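Local coordinates for protein FkbI (Streptomyces hygroscopicus, PDB 1R2J) that binds FAD and probably acts as an acyl-ACP dehydrogenase in making the methoxymalonyl extender unit of the polyketide FK520, at residues D10-G13 / D14-E18. Sequence-based numbering, arbitrary orientation.
Sequences DLVG and DRAAE
Arg15 reaches back from the start of one helix to grip the carbonyl end of the one before it, Leu11 O, at a tight corner between two helices in the N-terminal helical domain of this acyl-CoA dehydrogenase fold. Helix 5-12 ends at Val12, Gly13 and Asp14 both turn with positive phi, and Arg15 stands as N-cap of helix 16-22. A long, cationic side chain suits the place, because the last turn of a helix leaves carbonyls without amide partners and probably carries some partial negative charge. Arg15 NH1 donates to Leu11 O at 2.7 Å, an almost straight bond (159°) lying near the guanidinium plane, although the donor stands above the carbonyl plane of Leu11. Arg15 NE adds a weak bond to the same oxygen at 3.4 Å. With CG beside its backbone N (chi1 -82°) and the chain bent again at chi3, the edge bearing NE and NH1 turns to Leu11 O, while Gly13 O sits over one face, toward the rim. Glycine suits the helix end, tolerating positive phi where a CB would run into Asp10 O. On the buried side, Val12 CG1 meets Ala16 CB at 4.3 Å, a loose apolar contact. Leu11 packs on Leu29 and Leu33, tying the end of helix 5-12 to helix 27-35. Asp10 O also lies near the guanidinium edge, 3.0 Å from Arg15 NH1, but the N-H is not aimed at it.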
ATOM      1  N   ASP A  10       6.995   7.180  17.898  1.00 25.89           N
ATOM      2  CA  ASP A  10       7.491   6.385  18.982  1.00 26.54           C
ATOM      3  C   ASP A  10       7.018   4.965  19.192  1.00 26.04           C
ATOM      4  O   ASP A  10       7.639   4.183  19.906  1.00 26.83           O
ATOM      5  CB  ASP A  10       7.683   7.134  20.339  1.00 28.65           C
ATOM      6  CG  ASP A  10       7.879   8.650  20.266  1.00 28.99           C
ATOM      7  OD1 ASP A  10       7.056   9.414  20.782  1.00 27.59           O
ATOM      8  OD2 ASP A  10       8.925   9.039  19.709  1.00 28.40           O
ATOM      9  N   LEU A  11       5.918   4.683  18.507  1.00 25.02           N
ATOM     10  CA  LEU A  11       5.303   3.399  18.408  1.00 25.61           C
ATOM     11  C   LEU A  11       6.455   2.684  17.668  1.00 26.30           C
ATOM     12  O   LEU A  11       7.096   1.794  18.209  1.00 26.59           O
ATOM     13  CB  LEU A  11       4.025   3.456  17.563  1.00 27.16           C
ATOM     14  CG  LEU A  11       2.756   3.360  18.413  1.00 27.94           C
ATOM     15  CD1 LEU A  11       2.867   4.325  19.571  1.00 31.43           C
ATOM     16  CD2 LEU A  11       1.524   3.655  17.583  1.00 28.87           C
ATOM     17  N   VAL A  12       6.761   3.116  16.441  1.00 25.42           N
ATOM     18  CA  VAL A  12       7.882   2.524  15.691  1.00 23.66           C
ATOM     19  C   VAL A  12       9.151   2.612  16.544  1.00 26.06           C
ATOM     20  O   VAL A  12       9.855   1.618  16.756  1.00 25.42           O
ATOM     21  CB  VAL A  12       8.185   3.257  14.343  1.00 21.20           C
ATOM     22  CG1 VAL A  12       9.393   2.612  13.647  1.00 16.99           C
ATOM     23  CG2 VAL A  12       6.971   3.196  13.432  1.00 19.66           C
ATOM     24  N   GLY A  13       9.423   3.829  17.010  1.00 28.67           N
ATOM     25  CA  GLY A  13      10.572   4.127  17.844  1.00 32.12           C
ATOM     26  C   GLY A  13      11.744   3.169  17.870  1.00 35.40           C
ATOM     27  O   GLY A  13      11.981   2.496  18.875  1.00 40.10           O
ATOM     28  N   ASP A  14      12.482   3.097  16.769  1.00 36.69           N
ATOM     29  CA  ASP A  14      13.659   2.238  16.715  1.00 37.85           C
ATOM     30  C   ASP A  14      13.351   0.754  16.916  1.00 37.62           C
ATOM     31  O   ASP A  14      13.723   0.163  17.931  1.00 42.37           O
ATOM     32  CB  ASP A  14      14.657   2.697  17.777  1.00 39.24           C
ATOM     33  CG  ASP A  14      15.920   1.876  17.781  1.00 42.01           C
ATOM     34  OD1 ASP A  14      16.692   1.969  16.801  1.00 45.67           O
ATOM     35  OD2 ASP A  14      16.135   1.132  18.764  1.00 44.33           O
ATOM     36  N   ARG A  15      12.659   0.162  15.954  1.00 34.56           N
ATOM     37  CA  ARG A  15      12.319  -1.256  16.003  1.00 31.64           C
ATOM     38  C   ARG A  15      12.104  -1.763  14.578  1.00 29.11           C
ATOM     39  O   ARG A  15      11.938  -2.961  14.350  1.00 26.99           O
ATOM     40  CB  ARG A  15      11.054  -1.486  16.843  1.00 32.83           C
ATOM     41  CG  ARG A  15      11.303  -1.533  18.354  1.00 36.26           C
ATOM     42  CD  ARG A  15      10.011  -1.783  19.131  1.00 38.37           C
ATOM     43  NE  ARG A  15       9.230  -0.564  19.302  1.00 40.08           N
ATOM     44  CZ  ARG A  15       9.498   0.375  20.206  1.00 40.89           C
ATOM     45  NH1 ARG A  15       8.733   1.457  20.283  1.00 41.26           N
ATOM     46  NH2 ARG A  15      10.515   0.227  21.042  1.00 41.83           N
ATOM     47  N   ALA A  16      12.122  -0.838  13.622  1.00 26.28           N
ATOM     48  CA  ALA A  16      11.913  -1.182  12.218  1.00 25.38           C
ATOM     49  C   ALA A  16      12.941  -2.198  11.724  1.00 25.07           C
ATOM     50  O   ALA A  16      12.592  -3.172  11.059  1.00 24.87           O
ATOM     51  CB  ALA A  16      11.956   0.083  11.361  1.00 24.88           C
ATOM     52  N   ALA A  17      14.207  -1.974  12.056  1.00 25.02           N
ATOM     53  CA  ALA A  17      15.274  -2.883  11.642  1.00 25.63           C
ATOM     54  C   ALA A  17      14.997  -4.335  12.060  1.00 26.01           C
ATOM     55  O   ALA A  17      15.058  -5.255  11.237  1.00 25.76           O
ATOM     56  CB  ALA A  17      16.608  -2.413  12.220  1.00 25.67           C
ATOM     57  N   GLU A  18      14.686  -4.537  13.335  1.00 26.73           N
ATOM     58  CA  GLU A  18      14.401  -5.877  13.852  1.00 28.06           C
ATOM     59  C   GLU A  18      13.129  -6.474  13.254  1.00 27.46           C
ATOM     60  O   GLU A  18      13.073  -7.676  12.972  1.00 27.45           O
ATOM     61  CB  GLU A  18      14.280  -5.838  15.373  1.00 30.44           C
ATOM     62  CG  GLU A  18      14.363  -7.199  16.046  1.00 36.77           C
ATOM     63  CD  GLU A  18      13.081  -8.005  15.932  1.00 39.87           C
ATOM     64  OE1 GLU A  18      12.005  -7.470  16.277  1.00 42.67           O
ATOM     65  OE2 GLU A  18      13.152  -9.178  15.503  1.00 42.10           O
TER